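Long-range contacts in alcohol dehydrogenase (Aeropyrum pernix, PDB 1H2B), which probably oxidises alcohols with NAD+ as a zinc-dependent alcohol dehydrogenase from a hyperthermophilic archaeon, and binds both zinc and the dinucleotide: residues V33-L38 with A138-T143; V44-A49 with G83-V88; P74-H79 with N132-F137. All coordinates share one frame; numbering follows the deposited sequence.

Contact 1. Residues V33-L38 with A138-T143; sequences VDYPRL and AEFMRT
Y35 and P36, in an irregular loop, lie against strand 140-143, with the CA atoms of P36 and R142 5.9 Å apart and no backbone hydrogen bond between the two segments. The aromatic pair is T-shaped. Y35 turns its edge to one face of F140, and its CE1 stands 3.7 Å from F140 CG, nearer the rim of that ring than its centre. The planes meet at 69°. Y35 CG is anti to the backbone N (chi1 179°), and the end of the side chain comes nearer strand 140-143 than its base. Its OH is hydrogen-bonded to E87 OE1. P36 touches both F140 and R142. Its CD meets F140 CB at 3.8 Å, and its CB meets R142 CB at 3.8 Å. Strand 140-143 pairs with strand 44-52 in the sheet of the GroES-like fold of zinc alcohol dehydrogenases, and the loop packs against that strand. R142 is extended from CG to NE. Its NH1 gives a nearly straight bond (167°) of 2.9 Å to R37 O. The acceptor lies in the guanidinium plane, and the N-H meets a lone pair of the carbonyl. The same NH1 forms a salt bridge with E39.

Contact 2. Residues V44-A49 with G83-V88; sequences VIVRIA and GYIEEV
I45 and E87 form a hydrogen-bonded antiparallel pair, and so do R47 and Y84. I45 N is satisfied by E87 O at 2.9 Å. I45 O takes two donors: a short bond of 2.7 Å from E86 N and a weak one from E87 N. Further on, R47 N bonds to Y84 O, and Y84 N returns a bond to R47 O, each at 2.8 Å. I45 stands opposite two residues, E86 and E87, the mark of a classic beta bulge, here in the sheet of the GroES-like domain. The bulge shifts the register by one residue. A water ties the side chains together. It accepts from R47 NE at 3.0 Å in the guanidinium plane, and donates to I85 O and to E86 OE1. The other carboxylate oxygen, E86 OE2, is in a salt bridge with K97. One face of the R47 guanidinium meets Y84 CD1, with NH2 3.4 Å from it. The guanidinium and ring planes are 10° apart. An alanine at R47 would probably uncover this part of the Y84 ring and leave the water without its NE donor. The side chains of V44 and I85 cross at about a right angle, with V44 CG1 3.6 Å from I85 CD1.

Contact 3. Residues P74-H79 with N132-F137; sequences PYTLGH and NIDGGF. With ZN (zinc ion), chain J; OCA (octanoic acid (caprylic acid)), chain H.
The F137 ring carries G78 on one face. G78 CA sits over the ring centre in a CH-pi contact, 3.6 Å from the centroid and 8° off the normal. L77 CB touches F137 CD1 at 3.5 Å. The Y75 ring meets backbone atoms obliquely, with I133 O near its CD1 and N132 N near its CE1. The H79 ring reaches the zinc ion through NE2, at 2.1 Å. O1 of the bound octanoic acid is a second ligand of that zinc, and C54 and D168 complete the site.

Backbone bonds join the segments. F137 N donates to L77 O in the carbonyl plane. G136 N donates to G78 O, which also accepts from N81 ND2. G135 N lies above the carbonyl plane of T76 and bonds to its O at 2.7 Å. This region belongs to the GroES-like catalytic domain of the zinc-containing alcohol dehydrogenases. Loop 132-137 bonds to the backbone of L77 and G78, just before the zinc ligand H79. Glycines make the close approach possible. A CB on G78 would clash with F137 N, and the backbone angles of G78 by themselves call for glycine. A CB on G135 would run into G78 O and L77 C.

At the other end, D134 OD1 takes the T76 N-H at 2.8 Å, on the anti side, 23° out of the carboxylate plane. OD1 also receives a long bond from a water that donates to P74 O as well. R20 is the strong partner here: it forms a salt bridge with D134 OD1 and a hydrogen bond with T76 OG1. T76 CG2, anti to the backbone N, rests 3.5 Å from F137 O.

In the fold
Contacts 1 and 2 share one sheet, and their centres lie 9 Å apart. Strands 44-52 and 140-143 are neighbours in it, and T143 N lies 2.8 Å from V44 O, a probable hydrogen bond. Residues 138-143 continue directly from 132-137, so the chain passes from contact 3 straight into contact 1. M141 links them: its SD packs 3.4 Å from G135 C. Contact 2 touches contact 3 more lightly, through I48 CG2 and G136 O at 3.5 Å. Contact 3 alone holds a zinc ligand, H79. The side chain of M141 in contact 1 is about 7 Å from that of H79 and about 13 Å from the zinc.

Contact 1. Residues V33-L38 with A138-T143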
ATOM      1  N   VAL B  33       6.113  30.710 -37.777  1.00 21.12           N
ATOM      2  CA  VAL B  33       7.321  30.326 -37.065  1.00 23.35           C
ATOM      3  C   VAL B  33       7.988  29.293 -37.974  1.00 19.28           C
ATOM      4  O   VAL B  33       7.349  28.776 -38.869  1.00 22.12           O
ATOM      5  CB  VAL B  33       6.984  29.752 -35.684  1.00 26.73           C
ATOM      6  CG1 VAL B  33       6.210  30.756 -34.887  1.00 31.61           C
ATOM      7  CG2 VAL B  33       6.119  28.611 -35.836  1.00 24.44           C
ATOM      8  N   ASP B  34       9.283  29.027 -37.791  1.00 21.00           N
ATOM      9  CA  ASP B  34       9.904  28.007 -38.629  1.00 18.21           C
ATOM     10  C   ASP B  34       9.471  26.600 -38.171  1.00 20.62           C
ATOM     11  O   ASP B  34       9.097  26.382 -37.004  1.00 19.46           O
ATOM     12  CB  ASP B  34      11.438  28.128 -38.554  1.00 18.99           C
ATOM     13  CG  ASP B  34      11.964  29.385 -39.218  1.00 22.71           C
ATOM     14  OD1 ASP B  34      11.184  30.097 -39.854  1.00 20.68           O
ATOM     15  OD2 ASP B  34      13.141  29.740 -39.087  1.00 21.32           O
ATOM     16  N   TYR B  35       9.536  25.662 -39.108  1.00 20.06           N
ATOM     17  CA  TYR B  35       9.262  24.251 -38.843  1.00 21.28           C
ATOM     18  C   TYR B  35      10.192  23.762 -37.736  1.00 20.57           C
ATOM     19  O   TYR B  35      11.348  24.201 -37.624  1.00 19.04           O
ATOM     20  CB  TYR B  35       9.490  23.484 -40.150  1.00 17.21           C
ATOM     21  CG  TYR B  35       9.285  22.001 -40.098  1.00 18.86           C
ATOM     22  CD1 TYR B  35       8.007  21.485 -40.182  1.00 21.15           C
ATOM     23  CD2 TYR B  35      10.367  21.136 -40.018  1.00 19.40           C
ATOM     24  CE1 TYR B  35       7.795  20.116 -40.177  1.00 19.84           C
ATOM     25  CE2 TYR B  35      10.174  19.762 -40.013  1.00 22.08           C
ATOM     26  CZ  TYR B  35       8.868  19.275 -40.106  1.00 20.99           C
ATOM     27  OH  TYR B  35       8.596  17.912 -40.097  1.00 21.67           O
ATOM     28  N   PRO B  36       9.705  22.893 -36.840  1.00 17.47           N
ATOM     29  CA  PRO B  36      10.549  22.454 -35.716  1.00 16.00           C
ATOM     30  C   PRO B  36      11.825  21.710 -36.110  1.00 17.26           C
ATOM     31  O   PRO B  36      11.849  21.057 -37.157  1.00 20.78           O
ATOM     32  CB  PRO B  36       9.612  21.488 -34.895  1.00 15.49           C
ATOM     33  CG  PRO B  36       8.225  21.795 -35.385  1.00 18.93           C
ATOM     34  CD  PRO B  36       8.360  22.274 -36.838  1.00 19.65           C
ATOM     35  N   ARG B  37      12.862  21.812 -35.280  1.00 18.62           N
ATOM     36  CA  ARG B  37      14.134  21.142 -35.598  1.00 16.43           C
ATOM     37  C   ARG B  37      14.152  19.760 -34.975  1.00 18.69           C
ATOM     38  O   ARG B  37      14.133  19.633 -33.757  1.00 19.56           O
ATOM     39  CB  ARG B  37      15.310  21.909 -35.044  1.00 19.73           C
ATOM     40  CG  ARG B  37      15.476  23.248 -35.733  1.00 22.50           C
ATOM     41  CD  ARG B  37      16.870  23.834 -35.598  1.00 22.61           C
ATOM     42  NE  ARG B  37      17.305  24.061 -34.230  1.00 26.28           N
ATOM     43  CZ  ARG B  37      17.046  25.155 -33.521  1.00 21.97           C
ATOM     44  NH1 ARG B  37      16.299  26.143 -34.008  1.00 21.80           N
ATOM     45  NH2 ARG B  37      17.554  25.281 -32.309  1.00 27.61           N
ATOM     46  N   LEU B  38      14.267  18.745 -35.827  1.00 19.42           N
ATOM     47  CA  LEU B  38      14.465  17.360 -35.388  1.00 19.68           C
ATOM     48  C   LEU B  38      15.935  17.183 -34.950  1.00 22.26           C
ATOM     49  O   LEU B  38      16.847  17.211 -35.789  1.00 22.83           O
ATOM     50  CB  LEU B  38      14.114  16.439 -36.562  1.00 20.70           C
ATOM     51  CG  LEU B  38      13.931  14.958 -36.312  1.00 24.99           C
ATOM     52  CD1 LEU B  38      12.575  14.770 -35.627  1.00 18.01           C
ATOM     53  CD2 LEU B  38      13.978  14.198 -37.679  1.00 22.94           C
ATOM     54  N   ALA B 138      -0.034  24.889 -33.101  1.00 16.65           N
ATOM     55  CA  ALA B 138       0.793  25.089 -34.295  1.00 16.71           C
ATOM     56  C   ALA B 138       0.520  23.943 -35.246  1.00 17.40           C
ATOM     57  O   ALA B 138      -0.083  22.923 -34.875  1.00 19.02           O
ATOM     58  CB  ALA B 138       2.282  25.113 -33.938  1.00 18.00           C
ATOM     59  N   GLU B 139       0.987  24.073 -36.477  1.00 18.31           N
ATOM     60  CA  GLU B 139       0.779  22.991 -37.431  1.00 18.90           C
ATOM     61  C   GLU B 139       1.623  21.754 -37.068  1.00 17.11           C
ATOM     62  O   GLU B 139       1.163  20.604 -37.257  1.00 18.03           O
ATOM     63  CB  GLU B 139       1.136  23.495 -38.848  1.00 22.30           C
ATOM     64  CG  GLU B 139       0.779  22.519 -39.960  1.00 27.78           C
ATOM     65  CD  GLU B 139       1.114  22.995 -41.377  1.00 41.27           C
ATOM     66  OE1 GLU B 139       1.715  24.089 -41.547  1.00 38.14           O
ATOM     67  OE2 GLU B 139       0.779  22.250 -42.335  1.00 38.47           O
ATOM     68  N   PHE B 140       2.825  21.990 -36.563  1.00 15.73           N
ATOM     69  CA  PHE B 140       3.756  20.904 -36.228  1.00 18.06           C
ATOM     70  C   PHE B 140       4.371  21.151 -34.885  1.00 16.57           C
ATOM     71  O   PHE B 140       4.531  22.317 -34.446  1.00 18.52           O
ATOM     72  CB  PHE B 140       4.912  20.780 -37.249  1.00 15.55           C
ATOM     73  CG  PHE B 140       4.455  20.459 -38.659  1.00 16.98           C
ATOM     74  CD1 PHE B 140       4.283  21.482 -39.603  1.00 22.43           C
ATOM     75  CD2 PHE B 140       4.185  19.166 -39.019  1.00 19.06           C
ATOM     76  CE1 PHE B 140       3.848  21.197 -40.880  1.00 26.79           C
ATOM     77  CE2 PHE B 140       3.757  18.853 -40.314  1.00 21.78           C
ATOM     78  CZ  PHE B 140       3.593  19.875 -41.246  1.00 23.13           C
ATOM     79  N   MET B 141       4.785  20.067 -34.237  1.00 17.53           N
ATOM     80  CA  MET B 141       5.440  20.188 -32.939  1.00 15.15           C
ATOM     81  C   MET B 141       6.434  19.060 -32.772  1.00 15.79           C
ATOM     82  O   MET B 141       6.139  17.930 -33.111  1.00 15.87           O
ATOM     83  CB  MET B 141       4.385  20.086 -31.804  1.00 16.39           C
ATOM     84  CG  MET B 141       4.986  20.426 -30.457  1.00 18.11           C
ATOM     85  SD  MET B 141       3.825  19.986 -29.076  1.00 18.17           S
ATOM     86  CE  MET B 141       4.497  18.320 -28.723  1.00 19.55           C
ATOM     87  N   ARG B 142       7.621  19.397 -32.271  1.00 15.09           N
ATOM     88  CA  ARG B 142       8.614  18.398 -31.900  1.00 15.66           C
ATOM     89  C   ARG B 142       8.427  17.864 -30.483  1.00 16.76           C
ATOM     90  O   ARG B 142       7.971  18.590 -29.548  1.00 17.75           O
ATOM     91  CB  ARG B 142      10.037  18.907 -32.171  1.00 16.25           C
ATOM     92  CG  ARG B 142      10.530  20.031 -31.275  1.00 16.74           C
ATOM     93  CD  ARG B 142      11.920  20.527 -31.645  1.00 17.49           C
ATOM     94  NE  ARG B 142      12.472  21.352 -30.582  1.00 17.57           N
ATOM     95  CZ  ARG B 142      13.776  21.620 -30.463  1.00 18.89           C
ATOM     96  NH1 ARG B 142      14.650  21.167 -31.372  1.00 21.85           N
ATOM     97  NH2 ARG B 142      14.224  22.381 -29.455  1.00 22.52           N
ATOM     98  N   THR B 143       8.782  16.585 -30.327  1.00 14.74           N
ATOM     99  CA  THR B 143       8.666  15.932 -29.034  1.00 15.78           C
ATOM    100  C   THR B 143       9.634  14.764 -28.996  1.00 17.52           C
ATOM    101  O   THR B 143      10.398  14.606 -29.949  1.00 17.51           O
ATOM    102  CB  THR B 143       7.184  15.532 -28.779  1.00 17.56           C
ATOM    103  OG1 THR B 143       7.092  15.027 -27.448  1.00 19.25           O
ATOM    104  CG2 THR B 143       6.721  14.398 -29.690  1.00 18.71           C
TER

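Contact 2. Residues V44-A49 with G83-V88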
ATOM      1  N   VAL B  44      11.043  13.238 -32.645  1.00 14.91           N
ATOM      2  CA  VAL B  44       9.768  13.060 -33.339  1.00 15.74           C
ATOM      3  C   VAL B  44       9.148  14.407 -33.640  1.00 16.17           C
ATOM      4  O   VAL B  44       9.148  15.272 -32.791  1.00 17.45           O
ATOM      5  CB  VAL B  44       8.715  12.263 -32.486  1.00 14.84           C
ATOM      6  CG1 VAL B  44       7.349  12.249 -33.161  1.00 18.26           C
ATOM      7  CG2 VAL B  44       9.209  10.845 -32.231  1.00 16.19           C
ATOM      8  N   ILE B  45       8.678  14.587 -34.869  1.00 15.40           N
ATOM      9  CA  ILE B  45       7.805  15.736 -35.163  1.00 14.58           C
ATOM     10  C   ILE B  45       6.403  15.236 -35.514  1.00 15.88           C
ATOM     11  O   ILE B  45       6.222  14.312 -36.315  1.00 15.64           O
ATOM     12  CB  ILE B  45       8.387  16.633 -36.292  1.00 16.39           C
ATOM     13  CG1 ILE B  45       9.677  17.276 -35.801  1.00 18.47           C
ATOM     14  CG2 ILE B  45       7.342  17.721 -36.698  1.00 15.17           C
ATOM     15  CD1 ILE B  45      10.516  17.897 -36.926  1.00 21.71           C
ATOM     16  N   VAL B  46       5.395  15.870 -34.903  1.00 15.94           N
ATOM     17  CA  VAL B  46       4.002  15.524 -35.106  1.00 16.09           C
ATOM     18  C   VAL B  46       3.298  16.640 -35.838  1.00 15.46           C
ATOM     19  O   VAL B  46       3.535  17.813 -35.547  1.00 18.02           O
ATOM     20  CB  VAL B  46       3.317  15.300 -33.714  1.00 17.31           C
ATOM     21  CG1 VAL B  46       1.833  15.128 -33.843  1.00 20.55           C
ATOM     22  CG2 VAL B  46       3.959  14.098 -33.023  1.00 20.84           C
ATOM     23  N   ARG B  47       2.477  16.257 -36.802  1.00 16.61           N
ATOM     24  CA  ARG B  47       1.448  17.122 -37.394  1.00 17.07           C
ATOM     25  C   ARG B  47       0.245  17.121 -36.458  1.00 16.81           C
ATOM     26  O   ARG B  47      -0.440  16.085 -36.278  1.00 16.58           O
ATOM     27  CB  ARG B  47       1.101  16.638 -38.811  1.00 18.56           C
ATOM     28  CG  ARG B  47      -0.031  17.407 -39.451  1.00 21.59           C
ATOM     29  CD  ARG B  47      -0.323  16.972 -40.904  1.00 23.49           C
ATOM     30  NE  ARG B  47      -0.616  15.542 -41.086  1.00 30.58           N
ATOM     31  CZ  ARG B  47      -1.840  15.013 -41.132  1.00 34.88           C
ATOM     32  NH1 ARG B  47      -2.911  15.788 -40.938  1.00 29.88           N
ATOM     33  NH2 ARG B  47      -1.992  13.697 -41.349  1.00 28.56           N
ATOM     34  N   ILE B  48       0.012  18.266 -35.807  1.00 16.01           N
ATOM     35  CA  ILE B  48      -1.072  18.366 -34.836  1.00 17.12           C
ATOM     36  C   ILE B  48      -2.426  18.199 -35.491  1.00 17.43           C
ATOM     37  O   ILE B  48      -2.718  18.827 -36.529  1.00 18.64           O
ATOM     38  CB  ILE B  48      -0.967  19.720 -34.151  1.00 16.15           C
ATOM     39  CG1 ILE B  48       0.360  19.821 -33.387  1.00 16.56           C
ATOM     40  CG2 ILE B  48      -2.230  20.005 -33.226  1.00 19.90           C
ATOM     41  CD1 ILE B  48       0.421  18.938 -32.036  1.00 19.25           C
ATOM     42  N   ALA B  49      -3.247  17.337 -34.885  1.00 15.95           N
ATOM     43  CA  ALA B  49      -4.666  17.156 -35.279  1.00 16.82           C
ATOM     44  C   ALA B  49      -5.617  17.843 -34.291  1.00 19.11           C
ATOM     45  O   ALA B  49      -6.661  18.363 -34.674  1.00 19.79           O
ATOM     46  CB  ALA B  49      -5.023  15.657 -35.425  1.00 16.74           C
ATOM     47  N   GLY B  83      -2.100  13.957 -32.748  1.00 13.38           N
ATOM     48  CA  GLY B  83      -1.776  14.274 -34.119  1.00 14.65           C
ATOM     49  C   GLY B  83      -1.309  13.023 -34.843  1.00 15.52           C
ATOM     50  O   GLY B  83      -1.627  11.907 -34.459  1.00 16.26           O
ATOM     51  N   TYR B  84      -0.581  13.278 -35.921  1.00 17.92           N
ATOM     52  CA  TYR B  84      -0.065  12.200 -36.755  1.00 16.36           C
ATOM     53  C   TYR B  84       1.434  12.386 -36.859  1.00 15.27           C
ATOM     54  O   TYR B  84       1.933  13.515 -36.987  1.00 17.73           O
ATOM     55  CB  TYR B  84      -0.676  12.284 -38.156  1.00 16.31           C
ATOM     56  CG  TYR B  84      -2.166  12.174 -38.181  1.00 16.10           C
ATOM     57  CD1 TYR B  84      -2.971  13.318 -38.162  1.00 19.47           C
ATOM     58  CD2 TYR B  84      -2.766  10.933 -38.181  1.00 16.97           C
ATOM     59  CE1 TYR B  84      -4.373  13.219 -38.176  1.00 21.33           C
ATOM     60  CE2 TYR B  84      -4.154  10.811 -38.198  1.00 18.40           C
ATOM     61  CZ  TYR B  84      -4.939  11.962 -38.195  1.00 20.61           C
ATOM     62  OH  TYR B  84      -6.298  11.863 -38.229  1.00 24.83           O
ATOM     63  N   ILE B  85       2.179  11.292 -36.784  1.00 16.24           N
ATOM     64  CA  ILE B  85       3.625  11.413 -36.952  1.00 16.42           C
ATOM     65  C   ILE B  85       3.865  12.119 -38.287  1.00 15.90           C
ATOM     66  O   ILE B  85       3.215  11.776 -39.293  1.00 18.49           O
ATOM     67  CB  ILE B  85       4.308  10.024 -36.943  1.00 17.79           C
ATOM     68  CG1 ILE B  85       4.158   9.323 -35.564  1.00 18.07           C
ATOM     69  CG2 ILE B  85       5.787  10.132 -37.338  1.00 17.79           C
ATOM     70  CD1 ILE B  85       4.917   9.944 -34.407  1.00 20.39           C
ATOM     71  N   GLU B  86       4.826  13.051 -38.278  1.00 15.94           N
ATOM     72  CA  GLU B  86       5.274  13.661 -39.539  1.00 16.30           C
ATOM     73  C   GLU B  86       6.603  13.022 -39.940  1.00 18.05           C
ATOM     74  O   GLU B  86       6.734  12.514 -41.083  1.00 19.11           O
ATOM     75  CB  GLU B  86       5.354  15.179 -39.428  1.00 17.11           C
ATOM     76  CG  GLU B  86       5.976  15.748 -40.716  1.00 19.69           C
ATOM     77  CD  GLU B  86       5.078  15.589 -41.929  1.00 27.23           C
ATOM     78  OE1 GLU B  86       3.820  15.524 -41.816  1.00 23.52           O
ATOM     79  OE2 GLU B  86       5.662  15.528 -43.040  1.00 28.05           O
ATOM     80  N   GLU B  87       7.594  13.069 -39.051  1.00 17.48           N
ATOM     81  CA  GLU B  87       8.869  12.385 -39.276  1.00 17.13           C
ATOM     82  C   GLU B  87       9.536  12.040 -37.980  1.00 19.00           C
ATOM     83  O   GLU B  87       9.155  12.545 -36.914  1.00 17.47           O
ATOM     84  CB  GLU B  87       9.797  13.279 -40.113  1.00 17.68           C
ATOM     85  CG  GLU B  87      10.197  14.573 -39.408  1.00 19.58           C
ATOM     86  CD  GLU B  87      11.156  15.379 -40.258  1.00 24.55           C
ATOM     87  OE1 GLU B  87      10.876  16.552 -40.488  1.00 24.51           O
ATOM     88  OE2 GLU B  87      12.195  14.823 -40.666  1.00 23.63           O
ATOM     89  N   VAL B  88      10.540  11.171 -38.065  1.00 18.50           N
ATOM     90  CA  VAL B  88      11.288  10.744 -36.892  1.00 17.50           C
ATOM     91  C   VAL B  88      12.771  10.675 -37.194  1.00 19.74           C
ATOM     92  O   VAL B  88      13.195  10.491 -38.384  1.00 20.54           O
ATOM     93  CB  VAL B  88      10.808   9.363 -36.337  1.00 20.57           C
ATOM     94  CG1 VAL B  88       9.282   9.361 -36.017  1.00 20.25           C
ATOM     95  CG2 VAL B  88      11.146   8.225 -37.313  1.00 18.03           C
TER
HETATM   96  O   HOH W   1       1.841  13.753 -40.940  1.00 23.26           O

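Contact 3. Residues P74-H79 with N132-F137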
ATOM      1  N   PRO B  74       9.578  34.802 -27.218  1.00 37.39           N
ATOM      2  CA  PRO B  74       8.285  34.090 -27.283  1.00 34.83           C
ATOM      3  C   PRO B  74       8.367  32.569 -27.388  1.00 33.32           C
ATOM      4  O   PRO B  74       9.397  32.005 -27.783  1.00 31.58           O
ATOM      5  CB  PRO B  74       7.681  34.618 -28.584  1.00 34.68           C
ATOM      6  CG  PRO B  74       8.874  34.907 -29.441  1.00 37.04           C
ATOM      7  CD  PRO B  74       9.925  35.405 -28.522  1.00 36.50           C
ATOM      8  N   TYR B  75       7.252  31.918 -27.040  1.00 31.45           N
ATOM      9  CA  TYR B  75       7.087  30.484 -27.283  1.00 24.99           C
ATOM     10  C   TYR B  75       5.645  30.124 -27.539  1.00 24.07           C
ATOM     11  O   TYR B  75       4.712  30.828 -27.137  1.00 21.55           O
ATOM     12  CB  TYR B  75       7.653  29.632 -26.149  1.00 28.17           C
ATOM     13  CG  TYR B  75       6.929  29.664 -24.812  1.00 26.78           C
ATOM     14  CD1 TYR B  75       6.202  28.558 -24.360  1.00 24.31           C
ATOM     15  CD2 TYR B  75       7.026  30.774 -23.972  1.00 25.81           C
ATOM     16  CE1 TYR B  75       5.588  28.563 -23.097  1.00 26.12           C
ATOM     17  CE2 TYR B  75       6.421  30.787 -22.735  1.00 25.90           C
ATOM     18  CZ  TYR B  75       5.698  29.683 -22.296  1.00 29.80           C
ATOM     19  OH  TYR B  75       5.126  29.725 -21.039  1.00 27.56           O
ATOM     20  N   THR B  76       5.470  28.998 -28.224  1.00 20.37           N
ATOM     21  CA  THR B  76       4.167  28.545 -28.640  1.00 18.53           C
ATOM     22  C   THR B  76       3.532  27.738 -27.505  1.00 16.75           C
ATOM     23  O   THR B  76       4.182  26.880 -26.905  1.00 18.57           O
ATOM     24  CB  THR B  76       4.370  27.623 -29.823  1.00 19.27           C
ATOM     25  OG1 THR B  76       4.929  28.403 -30.889  1.00 19.13           O
ATOM     26  CG2 THR B  76       3.052  27.105 -30.378  1.00 15.60           C
ATOM     27  N   LEU B  77       2.274  28.052 -27.213  1.00 17.99           N
ATOM     28  CA  LEU B  77       1.609  27.313 -26.120  1.00 18.31           C
ATOM     29  C   LEU B  77       0.996  26.029 -26.685  1.00 16.34           C
ATOM     30  O   LEU B  77       1.012  25.778 -27.902  1.00 16.44           O
ATOM     31  CB  LEU B  77       0.528  28.174 -25.446  1.00 18.72           C
ATOM     32  CG  LEU B  77       0.956  29.415 -24.651  1.00 23.79           C
ATOM     33  CD1 LEU B  77      -0.103  29.759 -23.550  1.00 23.34           C
ATOM     34  CD2 LEU B  77       2.370  29.492 -24.158  1.00 26.61           C
ATOM     35  N   GLY B  78       0.441  25.223 -25.780  1.00 14.82           N
ATOM     36  CA  GLY B  78      -0.399  24.056 -26.121  1.00 15.04           C
ATOM     37  C   GLY B  78       0.254  22.774 -25.629  1.00 14.68           C
ATOM     38  O   GLY B  78       1.231  22.314 -26.239  1.00 15.92           O
ATOM     39  N   HIS B  79      -0.292  22.167 -24.575  1.00 14.91           N
ATOM     40  CA  HIS B  79       0.352  20.980 -23.988  1.00 13.75           C
ATOM     41  C   HIS B  79      -0.580  19.765 -23.899  1.00 13.97           C
ATOM     42  O   HIS B  79      -0.287  18.803 -23.158  1.00 16.34           O
ATOM     43  CB  HIS B  79       0.906  21.302 -22.580  1.00 13.96           C
ATOM     44  CG  HIS B  79      -0.135  21.844 -21.650  1.00 14.36           C
ATOM     45  ND1 HIS B  79      -0.449  23.190 -21.596  1.00 14.74           N
ATOM     46  CD2 HIS B  79      -0.890  21.236 -20.696  1.00 16.68           C
ATOM     47  CE1 HIS B  79      -1.391  23.370 -20.682  1.00 18.96           C
ATOM     48  NE2 HIS B  79      -1.693  22.204 -20.139  1.00 16.16           N
ATOM     49  N   ASN B 132       7.007  25.494 -20.965  1.00 25.22           N
ATOM     50  CA  ASN B 132       8.285  26.208 -20.993  1.00 26.69           C
ATOM     51  C   ASN B 132       9.043  26.223 -22.325  1.00 29.29           C
ATOM     52  O   ASN B 132      10.076  26.905 -22.437  1.00 28.49           O
ATOM     53  CB  ASN B 132       9.195  25.786 -19.804  1.00 24.22           C
ATOM     54  CG  ASN B 132       9.697  24.344 -19.885  1.00 29.07           C
ATOM     55  OD1 ASN B 132       9.199  23.523 -20.642  1.00 25.42           O
ATOM     56  ND2 ASN B 132      10.708  24.039 -19.081  1.00 33.04           N
ATOM     57  N   ILE B 133       8.543  25.494 -23.323  1.00 25.95           N
ATOM     58  CA  ILE B 133       9.118  25.450 -24.681  1.00 24.32           C
ATOM     59  C   ILE B 133       7.965  25.339 -25.662  1.00 22.56           C
ATOM     60  O   ILE B 133       6.828  25.204 -25.230  1.00 19.05           O
ATOM     61  CB  ILE B 133      10.116  24.244 -24.853  1.00 22.19           C
ATOM     62  CG1 ILE B 133       9.450  22.875 -24.590  1.00 21.10           C
ATOM     63  CG2 ILE B 133      11.317  24.380 -23.918  1.00 29.27           C
ATOM     64  CD1 ILE B 133      10.290  21.659 -25.054  1.00 22.34           C
ATOM     65  N   ASP B 134       8.239  25.401 -26.968  1.00 20.04           N
ATOM     66  CA  ASP B 134       7.172  25.423 -27.952  1.00 19.66           C
ATOM     67  C   ASP B 134       6.262  24.180 -27.862  1.00 17.69           C
ATOM     68  O   ASP B 134       6.733  23.024 -27.729  1.00 21.63           O
ATOM     69  CB  ASP B 134       7.729  25.444 -29.353  1.00 20.45           C
ATOM     70  CG  ASP B 134       8.305  26.788 -29.738  1.00 25.61           C
ATOM     71  OD1 ASP B 134       7.862  27.820 -29.183  1.00 21.95           O
ATOM     72  OD2 ASP B 134       9.199  26.862 -30.623  1.00 23.54           O
ATOM     73  N   GLY B 135       4.970  24.469 -27.946  1.00 18.30           N
ATOM     74  CA  GLY B 135       3.900  23.476 -27.882  1.00 17.87           C
ATOM     75  C   GLY B 135       3.058  23.256 -29.124  1.00 18.74           C
ATOM     76  O   GLY B 135       3.483  23.457 -30.302  1.00 19.22           O
ATOM     77  N   GLY B 136       1.820  22.795 -28.888  1.00 17.78           N
ATOM     78  CA  GLY B 136       0.974  22.228 -29.933  1.00 16.97           C
ATOM     79  C   GLY B 136      -0.028  23.157 -30.628  1.00 16.54           C
ATOM     80  O   GLY B 136      -0.783  22.721 -31.495  1.00 18.09           O
ATOM     81  N   PHE B 137      -0.064  24.429 -30.212  1.00 17.21           N
ATOM     82  CA  PHE B 137      -0.948  25.379 -30.909  1.00 16.74           C
ATOM     83  C   PHE B 137      -0.240  25.838 -32.187  1.00 19.89           C
ATOM     84  O   PHE B 137       0.156  27.003 -32.324  1.00 18.35           O
ATOM     85  CB  PHE B 137      -1.281  26.601 -30.025  1.00 17.38           C
ATOM     86  CG  PHE B 137      -2.113  26.291 -28.800  1.00 15.97           C
ATOM     87  CD1 PHE B 137      -1.944  27.070 -27.661  1.00 18.79           C
ATOM     88  CD2 PHE B 137      -3.096  25.291 -28.819  1.00 18.08           C
ATOM     89  CE1 PHE B 137      -2.726  26.832 -26.499  1.00 23.55           C
ATOM     90  CE2 PHE B 137      -3.873  25.025 -27.694  1.00 19.21           C
ATOM     91  CZ  PHE B 137      -3.691  25.795 -26.536  1.00 17.92           C
TER
HETATM   92 ZN    ZN J1362      -2.981  21.742 -18.588  1.00 17.64          ZN
HETATM   93  C1  OCA H1360      -0.759  21.428 -16.713  1.00 21.45           C
HETATM   94  C2  OCA H1360       0.085  21.965 -15.547  1.00 22.77           C
HETATM   95  C3  OCA H1360       1.423  21.213 -15.446  1.00 26.84           C
HETATM   96  C4  OCA H1360       2.479  21.899 -14.594  1.00 25.42           C
HETATM   97  C5  OCA H1360       3.801  21.145 -14.729  1.00 26.38           C
HETATM   98  C6  OCA H1360       4.834  21.649 -13.724  1.00 28.97           C
HETATM   99  C7  OCA H1360       6.139  20.860 -13.741  1.00 31.84           C
HETATM  100  C8  OCA H1360       7.089  21.447 -12.713  1.00 35.15           C
HETATM  101  O1  OCA H1360      -1.806  22.036 -17.068  1.00 19.71           O
HETATM  102  O2  OCA H1360      -0.430  20.371 -17.290  1.00 19.16           O
HETATM  103  O   HOH W   2      10.544  29.433 -28.321  1.00 38.74           O